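Local structure of L-serine ammonia-lyase (Rhizomucor miehei CAU432, 5C3U) at residues A[108-111]-A[112-115]; A[85-88]-A[89-93]; A[314-318]-A[319-323]; A[50-53]-A[54-58]. The protein belongs to the family of pyridoxal-phosphate-dependent enzymes and binds pyridoxal-5'-phosphate, which is covalently attached to the chain in this structure. All coordinates share one frame; numbering follows the deposited sequence.

Interaction 1: residues A[108-111]-A[112-115]; sequences ICQS and IRTD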
loop_
_atom_site.group_PDB
_atom_site.type_symbol
_atom_site.label_atom_id
_atom_site.label_comp_id
_atom_site.label_asym_id
_atom_site.label_seq_id
_atom_site.Cartn_x
_atom_site.Cartn_y
_atom_site.Cartn_z
ATOM N N ILE A 108 2.893 -4.740 16.607
ATOM C CA ILE A 108 3.705 -3.840 15.814
ATOM C C ILE A 108 4.924 -3.418 16.642
ATOM O O ILE A 108 6.062 -3.504 16.160
ATOM C CB ILE A 108 2.872 -2.634 15.318
ATOM C CG1 ILE A 108 1.778 -3.129 14.361
ATOM C CG2 ILE A 108 3.765 -1.582 14.660
ATOM C CD1 ILE A 108 1.026 -2.034 13.625
ATOM N N CYS A 109 4.674 -3.013 17.892
ATOM C CA CYS A 109 5.713 -2.583 18.825
ATOM C C CYS A 109 6.703 -3.699 19.112
ATOM O O CYS A 109 7.920 -3.478 19.095
ATOM C CB CYS A 109 5.101 -2.054 20.122
ATOM S SG CYS A 109 4.167 -0.512 19.892
ATOM N N GLN A 110 6.183 -4.906 19.328
ATOM C CA GLN A 110 7.047 -6.046 19.642
ATOM C C GLN A 110 7.944 -6.406 18.458
ATOM O O GLN A 110 9.112 -6.743 18.645
ATOM C CB GLN A 110 6.229 -7.270 20.052
ATOM C CG GLN A 110 7.089 -8.471 20.434
ATOM C CD GLN A 110 8.017 -8.181 21.607
ATOM O OE1 GLN A 110 7.581 -8.110 22.758
ATOM N NE2 GLN A 110 9.302 -8.016 21.319
ATOM N N SER A 111 7.386 -6.343 17.247
ATOM C CA SER A 111 8.153 -6.668 16.047
ATOM C C SER A 111 9.316 -5.722 15.889
ATOM O O SER A 111 10.422 -6.147 15.530
ATOM C CB SER A 111 7.291 -6.597 14.788
ATOM O OG SER A 111 6.378 -7.664 14.767
ATOM N N ILE A 112 9.051 -4.432 16.127
ATOM C CA ILE A 112 10.075 -3.406 15.992
ATOM C C ILE A 112 11.185 -3.578 17.032
ATOM O O ILE A 112 12.366 -3.455 16.717
ATOM C CB ILE A 112 9.462 -1.995 16.047
ATOM C CG1 ILE A 112 8.486 -1.805 14.878
ATOM C CG2 ILE A 112 10.555 -0.929 16.029
ATOM C CD1 ILE A 112 7.559 -0.631 15.062
ATOM N N ARG A 113 10.804 -3.877 18.269
ATOM C CA ARG A 113 11.793 -4.167 19.324
ATOM C C ARG A 113 12.610 -5.421 19.029
ATOM O O ARG A 113 13.828 -5.419 19.184
ATOM C CB ARG A 113 11.123 -4.335 20.681
ATOM C CG ARG A 113 10.595 -3.059 21.304
ATOM C CD ARG A 113 10.080 -3.366 22.707
ATOM N NE ARG A 113 8.946 -2.520 23.073
ATOM C CZ ARG A 113 7.672 -2.915 23.094
ATOM N NH1 ARG A 113 6.723 -2.054 23.432
ATOM N NH2 ARG A 113 7.340 -4.168 22.786
ATOM N N THR A 114 11.941 -6.480 18.592
ATOM C CA THR A 114 12.625 -7.729 18.247
ATOM C C THR A 114 13.672 -7.532 17.144
ATOM O O THR A 114 14.713 -8.178 17.156
ATOM C CB THR A 114 11.610 -8.812 17.847
ATOM O OG1 THR A 114 10.799 -9.128 18.989
ATOM C CG2 THR A 114 12.307 -10.079 17.308
ATOM N N ASP A 115 13.403 -6.619 16.206
ATOM C CA ASP A 115 14.328 -6.307 15.125
ATOM C C ASP A 115 15.576 -5.593 15.644
ATOM O O ASP A 115 16.581 -5.502 14.945
ATOM C CB ASP A 115 13.642 -5.377 14.102
ATOM C CG ASP A 115 12.701 -6.113 13.156
ATOM O OD1 ASP A 115 12.864 -7.336 12.975
ATOM O OD2 ASP A 115 11.804 -5.456 12.563
HETATM O O HOH W 1 10.582 -8.656 14.074
#
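Thr114 grips the carbonyl oxygen of Gln110 twice: its backbone N donates to Gln110 O at 2.8 Å and its hydroxyl OG1 donates to that same Gln110 O at 2.9 Å. The two donors come from opposite faces of the carbonyl plane, with OG1 lying 38° out of it. Thr114 OG1 sits beside its own backbone N (chi1 -65°), which folds it back over the preceding helical turn; a short beta-branched alcohol suits this self-contained bond at an exposed position. The bent chain of Gln110 brings its NE2 to 3.0 Å from Thr114 OG1. One residue further along, Ser111 O accepts from Asp115 N at 3.1 Å. A water donates both to Ser111 O and, at 2.9 Å, to Asp115 OD1, while the hydroxyl of Ser111 is bonded to Arg107 O. Arg113 lays its guanidinium back along the helix, so that Cys109 CB lies over one face, 3.7 Å from Arg113 NH1. On the buried side, Ile108 and Ile112 run side by side, with Ile108 CG2 meeting Ile112 CD1 at 3.9 Å. Their branched apolar chains fill the core beneath helix 106-114, the crossover between parallel strands 95-100 and 118-121: Ile112 touches Ile98, Val100 and Leu119, and also Val82 and Ser86 of helix 79-92. The carboxylate of Asp115 reaches that helix as well, at Ser86 and Arg90.

Interaction 2: residues A[85-88]-A[89-93]; sequences VSYC and ARQLG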
loop_
_atom_site.group_PDB
_atom_site.type_symbol
_atom_site.label_atom_id
_atom_site.label_comp_id
_atom_site.label_asym_id
_atom_site.label_seq_id
_atom_site.Cartn_x
_atom_site.Cartn_y
_atom_site.Cartn_z
ATOM N N VAL A 85 10.985 -0.585 7.420
ATOM C CA VAL A 85 12.269 0.052 7.771
ATOM C C VAL A 85 12.969 -0.793 8.856
ATOM O O VAL A 85 14.176 -1.070 8.756
ATOM C CB VAL A 85 12.070 1.500 8.226
ATOM C CG1 VAL A 85 13.362 2.093 8.802
ATOM C CG2 VAL A 85 11.612 2.341 7.030
ATOM N N SER A 86 12.211 -1.188 9.880
ATOM C CA SER A 86 12.772 -2.016 10.985
ATOM C C SER A 86 13.387 -3.311 10.451
ATOM O O SER A 86 14.546 -3.667 10.776
ATOM C CB SER A 86 11.695 -2.266 12.055
ATOM O OG SER A 86 12.219 -2.924 13.196
ATOM N N TYR A 87 12.635 -4.000 9.600
ATOM C CA TYR A 87 13.116 -5.214 8.953
ATOM C C TYR A 87 14.371 -4.978 8.117
ATOM O O TYR A 87 15.344 -5.715 8.240
ATOM C CB TYR A 87 12.018 -5.854 8.115
ATOM C CG TYR A 87 12.500 -7.045 7.350
ATOM C CD1 TYR A 87 12.992 -6.909 6.059
ATOM C CD2 TYR A 87 12.529 -8.311 7.941
ATOM C CE1 TYR A 87 13.447 -8.001 5.345
ATOM C CE2 TYR A 87 13.005 -9.413 7.234
ATOM C CZ TYR A 87 13.456 -9.254 5.946
ATOM O OH TYR A 87 13.929 -10.327 5.224
ATOM N N CYS A 88 14.352 -3.959 7.257
ATOM C CA CYS A 88 15.514 -3.668 6.385
ATOM C C CYS A 88 16.757 -3.290 7.198
ATOM O O CYS A 88 17.870 -3.666 6.850
ATOM C CB CYS A 88 15.181 -2.529 5.390
ATOM S SG CYS A 88 13.940 -3.020 4.162
ATOM N N ALA A 89 16.568 -2.558 8.298
ATOM C CA ALA A 89 17.702 -2.085 9.057
ATOM C C ALA A 89 18.372 -3.316 9.660
ATOM O O ALA A 89 19.600 -3.442 9.616
ATOM C CB ALA A 89 17.250 -1.133 10.142
ATOM N N ARG A 90 17.569 -4.240 10.183
ATOM C CA ARG A 90 18.153 -5.478 10.728
ATOM C C ARG A 90 18.901 -6.290 9.637
ATOM O O ARG A 90 20.012 -6.788 9.883
ATOM C CB ARG A 90 17.106 -6.323 11.477
ATOM C CG ARG A 90 17.613 -7.718 11.850
ATOM C CD ARG A 90 16.646 -8.537 12.701
ATOM N NE ARG A 90 15.375 -8.868 12.036
ATOM C CZ ARG A 90 15.124 -9.986 11.350
ATOM N NH1 ARG A 90 13.917 -10.172 10.799
ATOM N NH2 ARG A 90 16.067 -10.911 11.195
ATOM N N GLN A 91 18.324 -6.397 8.439
ATOM C CA GLN A 91 18.936 -7.172 7.338
ATOM C C GLN A 91 20.216 -6.517 6.842
ATOM O O GLN A 91 21.178 -7.204 6.500
ATOM C CB GLN A 91 17.988 -7.322 6.154
ATOM C CG GLN A 91 16.805 -8.246 6.394
ATOM C CD GLN A 91 17.233 -9.615 6.877
ATOM O OE1 GLN A 91 17.899 -10.349 6.158
ATOM N NE2 GLN A 91 16.847 -9.959 8.097
ATOM N N LEU A 92 20.214 -5.181 6.824
ATOM C CA LEU A 92 21.352 -4.397 6.330
ATOM C C LEU A 92 22.426 -4.100 7.386
ATOM O O LEU A 92 23.496 -3.582 7.050
ATOM C CB LEU A 92 20.863 -3.094 5.673
ATOM C CG LEU A 92 19.938 -3.319 4.468
ATOM C CD1 LEU A 92 19.215 -2.028 4.092
ATOM C CD2 LEU A 92 20.691 -3.900 3.270
ATOM N N GLY A 93 22.149 -4.432 8.647
ATOM C CA GLY A 93 23.066 -4.133 9.757
ATOM C C GLY A 93 23.200 -2.651 10.101
ATOM O O GLY A 93 24.309 -2.163 10.361
#
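Over one face of the Tyr87 ring lies the CG of Gln91, 3.8 Å from the ring centroid and 27° off the normal, a CH-pi contact displaced toward the rim. The Gln91 amide carries on nearly parallel to the ring, its plane turned by just 14°, with Gln91 CD 3.9 Å from Tyr87 CZ. A bend at chi2 (-54°) lays the chain across the ring in this way, and glutamine, a flexible chain ending in a flat amide, can thus cover part of an aromatic face while keeping its polar end at the outside of the helix. Arg90 approaches the same ring obliquely, its guanidinium almost perpendicular to it and NH1 3.7 Å from Tyr87 CD2. Gln91 NE2 stands over one face of that guanidinium, near its rim, and Arg90 NE forms a salt bridge with Asp115. The backbone of the same turns carries the i to i+4 helical bonds, among them Leu92 N to Cys88 O at 2.8 Å. The Leu92 side chain folds back on this turn, its CD1 4.3 Å from Cys88 CB. Gly93, with positive phi, takes the chain out of the helix. Helix 79-92 links parallel strands 72-75 and 95-100 in a beta-alpha-beta crossover. Small Ala89 touches Ala96, Val85 reaches Phe73, Cys75 and Ile98 of the sheet, and Tyr87 and Cys88 lean on Met53 of helix 52-67.

Interaction 3: residues A[314-318]-A[319-323]; sequences GSDIS and LAHLD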
loop_
_atom_site.group_PDB
_atom_site.type_symbol
_atom_site.label_atom_id
_atom_site.label_comp_id
_atom_site.label_asym_id
_atom_site.label_seq_id
_atom_site.Cartn_x
_atom_site.Cartn_y
_atom_site.Cartn_z
ATOM N N GLY A 314 -0.521 -5.614 5.094
ATOM C CA GLY A 314 -0.519 -4.655 6.192
ATOM C C GLY A 314 -0.662 -5.276 7.574
ATOM O O GLY A 314 -1.318 -6.302 7.747
ATOM N N SER A 315 -0.076 -4.624 8.567
ATOM C CA SER A 315 -0.072 -5.177 9.931
ATOM C C SER A 315 -1.004 -4.445 10.884
ATOM O O SER A 315 -1.091 -4.854 12.033
ATOM C CB SER A 315 1.347 -5.206 10.526
ATOM O OG SER A 315 2.226 -6.033 9.753
ATOM N N ASP A 316 -1.677 -3.383 10.428
ATOM C CA ASP A 316 -2.604 -2.646 11.291
ATOM C C ASP A 316 -3.971 -3.313 11.231
ATOM O O ASP A 316 -4.942 -2.742 10.751
ATOM C CB ASP A 316 -2.714 -1.160 10.896
ATOM C CG ASP A 316 -3.345 -0.306 12.002
ATOM O OD1 ASP A 316 -3.328 -0.749 13.181
ATOM O OD2 ASP A 316 -3.869 0.800 11.696
ATOM N N ILE A 317 -4.023 -4.550 11.702
ATOM C CA ILE A 317 -5.228 -5.363 11.639
ATOM C C ILE A 317 -5.022 -6.418 12.723
ATOM O O ILE A 317 -3.887 -6.718 13.070
ATOM C CB ILE A 317 -5.451 -5.997 10.231
ATOM C CG1 ILE A 317 -6.813 -6.706 10.145
ATOM C CG2 ILE A 317 -4.337 -6.961 9.843
ATOM C CD1 ILE A 317 -7.989 -5.753 10.096
ATOM N N SER A 318 -6.123 -6.935 13.268
ATOM C CA SER A 318 -6.082 -7.865 14.401
ATOM C C SER A 318 -7.486 -8.425 14.587
ATOM O O SER A 318 -8.443 -7.950 13.969
ATOM C CB SER A 318 -5.621 -7.146 15.682
ATOM O OG SER A 318 -6.593 -6.226 16.167
ATOM N N LEU A 319 -7.607 -9.430 15.446
ATOM C CA LEU A 319 -8.914 -9.986 15.773
ATOM C C LEU A 319 -9.804 -8.927 16.420
ATOM O O LEU A 319 -11.010 -8.889 16.168
ATOM C CB LEU A 319 -8.733 -11.232 16.668
ATOM C CG LEU A 319 -8.020 -12.366 15.911
ATOM C CD1 LEU A 319 -7.792 -13.614 16.777
ATOM C CD2 LEU A 319 -8.715 -12.733 14.601
ATOM N N ALA A 320 -9.219 -8.025 17.209
ATOM C CA ALA A 320 -10.042 -6.987 17.812
ATOM C C ALA A 320 -10.532 -5.989 16.745
ATOM O O ALA A 320 -11.631 -5.456 16.883
ATOM C CB ALA A 320 -9.318 -6.280 18.943
ATOM N N HIS A 321 -9.754 -5.779 15.676
ATOM C CA HIS A 321 -10.238 -4.916 14.565
ATOM C C HIS A 321 -11.460 -5.543 13.961
ATOM O O HIS A 321 -12.455 -4.862 13.698
ATOM C CB HIS A 321 -9.222 -4.744 13.441
ATOM C CG HIS A 321 -8.084 -3.821 13.752
ATOM N ND1 HIS A 321 -7.137 -4.118 14.668
ATOM C CD2 HIS A 321 -7.719 -2.604 13.181
ATOM C CE1 HIS A 321 -6.223 -3.120 14.695
ATOM N NE2 HIS A 321 -6.589 -2.195 13.780
ATOM N N LEU A 322 -11.383 -6.848 13.717
ATOM C CA LEU A 322 -12.479 -7.583 13.092
ATOM C C LEU A 322 -13.729 -7.613 13.971
ATOM O O LEU A 322 -14.843 -7.525 13.462
ATOM C CB LEU A 322 -12.047 -8.994 12.701
ATOM C CG LEU A 322 -11.321 -9.047 11.358
ATOM C CD1 LEU A 322 -10.445 -10.281 11.323
ATOM C CD2 LEU A 322 -12.306 -9.029 10.194
ATOM N N ASP A 323 -13.541 -7.704 15.286
ATOM C CA ASP A 323 -14.664 -7.550 16.223
ATOM C C ASP A 323 -15.346 -6.187 16.017
ATOM O O ASP A 323 -16.587 -6.086 15.906
ATOM C CB ASP A 323 -14.155 -7.651 17.658
ATOM C CG ASP A 323 -13.752 -9.070 18.051
ATOM O OD1 ASP A 323 -14.153 -10.039 17.351
ATOM O OD2 ASP A 323 -13.022 -9.217 19.075
#
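Ser318 OG and His321 ND1 form a short hydrogen bond of 2.6 Å, in which either could be the donor. The hydroxyl meets the imidazole at its edge, in the ring plane. Ser318 places OG between its backbone N and carbonyl carbon (chi1 70°), aiming it at the first turn of the helix rather than back along the incoming loop. A backbone bond runs alongside, from Leu322 N to Ser318 O at 3.1 Å. The ring also takes part in a CH-pi contact: Ile317 CA stands over its centre, 3.8 Å from the centroid and 7° off the normal. The extended backbone of Ile317 passes across one face of the imidazole, and apolar packing adds to it where Ile317 CD1 meets His321 CB at 3.7 Å. With its edge and one face engaged, the ring is probably restricted in rotation. The charged neighbour is looser: Asp316 OD1 lies 3.6 Å from His321 NE2 with the carboxylate turned 82° to the ring, and Asp316 OD2 is bonded to Thr233. Asp316 is also the centre of an inverse gamma turn, closed by a weak bond from Ile317 N to Ser315 O at 3.0 Å. Gly314, at the start of this loop, touches pyridoxal-5'-phosphate. Serine is a common residue at the N-cap position; here its hydroxyl pairs with the side chain of His321 in the first turn of the last modelled helix, 319-329.

Interaction 4: residues A[50-53]-A[54-58]; sequences SVKM and RGIGA. With PLP (pyridoxal-5'-phosphate), chain B.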
loop_
_atom_site.group_PDB
_atom_site.type_symbol
_atom_site.label_atom_id
_atom_site.label_comp_id
_atom_site.label_asym_id
_atom_site.label_seq_id
_atom_site.Cartn_x
_atom_site.Cartn_y
_atom_site.Cartn_z
ATOM N N SER A 50 3.761 -6.502 4.226
ATOM C CA SER A 50 3.075 -5.627 3.256
ATOM C C SER A 50 3.892 -5.299 2.032
ATOM O O SER A 50 5.103 -5.559 1.984
ATOM C CB SER A 50 2.625 -4.340 3.947
ATOM O OG SER A 50 3.667 -3.376 3.925
ATOM N N VAL A 51 3.221 -4.686 1.050
ATOM C CA VAL A 51 3.836 -4.192 -0.189
ATOM C C VAL A 51 4.990 -3.185 0.061
ATOM O O VAL A 51 5.855 -3.037 -0.797
ATOM C CB VAL A 51 2.758 -3.555 -1.132
ATOM C CG1 VAL A 51 2.238 -2.219 -0.579
ATOM C CG2 VAL A 51 3.273 -3.415 -2.558
ATOM N N LYS A 52 5.003 -2.528 1.228
ATOM C CA LYS A 52 6.065 -1.573 1.562
ATOM C C LYS A 52 7.440 -2.170 1.413
ATOM O O LYS A 52 8.400 -1.457 1.093
ATOM C CB LYS A 52 5.911 -0.958 2.971
ATOM C CG LYS A 52 4.677 -0.071 3.137
ATOM C CD LYS A 52 4.848 1.157 2.235
ATOM C CE LYS A 52 3.911 2.274 2.639
ATOM N NZ LYS A 52 2.517 1.762 2.734
ATOM N N MET A 53 7.557 -3.481 1.637
ATOM C CA MET A 53 8.839 -4.149 1.442
ATOM C C MET A 53 9.463 -3.871 0.053
ATOM O O MET A 53 10.692 -3.766 -0.063
ATOM C CB MET A 53 8.670 -5.646 1.696
ATOM C CG MET A 53 9.838 -6.364 2.340
ATOM S SD MET A 53 10.573 -5.566 3.786
ATOM C CE MET A 53 11.936 -5.082 2.822
ATOM N N ARG A 54 8.643 -3.704 -0.992
ATOM C CA ARG A 54 9.188 -3.413 -2.334
ATOM C C ARG A 54 9.781 -2.005 -2.382
ATOM O O ARG A 54 10.986 -1.835 -2.642
ATOM C CB ARG A 54 8.119 -3.551 -3.435
ATOM C CG ARG A 54 7.565 -4.963 -3.582
ATOM C CD ARG A 54 6.557 -5.036 -4.714
ATOM N NE ARG A 54 5.967 -6.368 -4.783
ATOM C CZ ARG A 54 6.433 -7.363 -5.531
ATOM N NH1 ARG A 54 5.805 -8.532 -5.496
ATOM N NH2 ARG A 54 7.506 -7.197 -6.317
ATOM N N GLY A 55 8.927 -0.995 -2.180
ATOM C CA GLY A 55 9.361 0.403 -2.257
ATOM C C GLY A 55 10.387 0.750 -1.204
ATOM O O GLY A 55 11.452 1.325 -1.508
ATOM N N ILE A 56 10.063 0.413 0.055
ATOM C CA ILE A 56 10.911 0.792 1.190
ATOM C C ILE A 56 12.216 0.004 1.162
ATOM O O ILE A 56 13.285 0.566 1.427
ATOM C CB ILE A 56 10.169 0.680 2.542
ATOM C CG1 ILE A 56 8.885 1.520 2.509
ATOM C CG2 ILE A 56 11.081 1.039 3.718
ATOM C CD1 ILE A 56 9.109 2.990 2.204
ATOM N N GLY A 57 12.133 -1.275 0.786
ATOM C CA GLY A 57 13.310 -2.126 0.554
ATOM C C GLY A 57 14.295 -1.507 -0.420
ATOM O O GLY A 57 15.492 -1.482 -0.160
ATOM N N ALA A 58 13.781 -0.969 -1.532
ATOM C CA ALA A 58 14.630 -0.361 -2.545
ATOM C C ALA A 58 15.326 0.893 -2.027
ATOM O O ALA A 58 16.513 1.115 -2.315
ATOM C CB ALA A 58 13.804 -0.017 -3.772
HETATM N N1 PLP B . -1.965 -0.536 1.377
HETATM C C2 PLP B . -1.097 -0.800 2.369
HETATM C C2A PLP B . -1.341 -1.900 3.373
HETATM C C3 PLP B . 0.114 0.015 2.487
HETATM O O3 PLP B . 1.020 -0.232 3.485
HETATM C C4 PLP B . 0.317 1.069 1.470
HETATM C C4A PLP B . 1.533 1.897 1.519
HETATM C C5 PLP B . -0.711 1.274 0.417
HETATM C C6 PLP B . -1.821 0.424 0.435
HETATM C C5A PLP B . -0.577 2.352 -0.661
HETATM O O4P PLP B . 0.301 3.364 -0.184
HETATM P P PLP B . 0.915 4.621 -1.001
HETATM O O1P PLP B . 2.161 4.171 -1.679
HETATM O O2P PLP B . -0.164 5.177 -1.947
HETATM O O3P PLP B . 1.147 5.533 0.153
#
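The lysine that carries pyridoxal-5'-phosphate stands at the start of helix 52-67, where the side chains of Lys52 and Ile56 run side by side. Lys52 NZ is covalently joined to C4A of the pyridoxal-5'-phosphate, the attachment point of the internal aldimine of this family, although the modelled 1.6 Å is longer than a C=N bond. A weak hydrogen bond from Lys52 NZ to the ring oxygen O3, 2.6 Å long, accompanies the link. Bends at chi2 (-66°) and chi4 turn the long chain away from its own helix and into the pocket, while its root rests on apolar Ile56, whose CG1 lies 3.9 Å from Lys52 CB. Ser50 OG accepts from Lys52 N at 3.1 Å, a capping bond that probably steadies the turn bearing the lysine. That turn is tight: Arg54 N donates to Val51 O at 2.9 Å from well above the carbonyl plane. The helix then sets in, with Ile56 N bonded to Lys52 O at 2.7 Å and a weak bond from Gly57 N to Met53 O. Gly57 CA comes 3.2 Å from Met53 O, on the side where a side chain would collide with that oxygen, so glycine suits the place. Glu43 and Glu162 pair with the buried, extended Arg54. Asn80 and Thr81 of helix 79-92 meet Ser50 and Lys52, whereas Val51 and Ile56 pack on helix 150-166.

How the interactions relate
Along the chain the order is interaction 4, interaction 2, interaction 1 and interaction 3. Interactions 2 and 1 lie in successive crossover helices of the four-stranded parallel sheet, sharing strand 95-100 between them, with centres about 12 Å apart. Interaction 4, whose centre is also about 12 Å from that of interaction 2, packs the helix that begins at the ligand-bearing lysine against helix 79-92. The centres of interactions 2 and 3 are about 25 Å apart; the loop of interaction 3 follows strand 306-311 of the six-stranded sheet. Its Gly314 end packs on Ser50 of interaction 4, and Ser315 touches Ile108 of interaction 1. Lys52 and Gly314 reach the pyridoxal-5'-phosphate itself, while interactions 1 and 2 lie farther out.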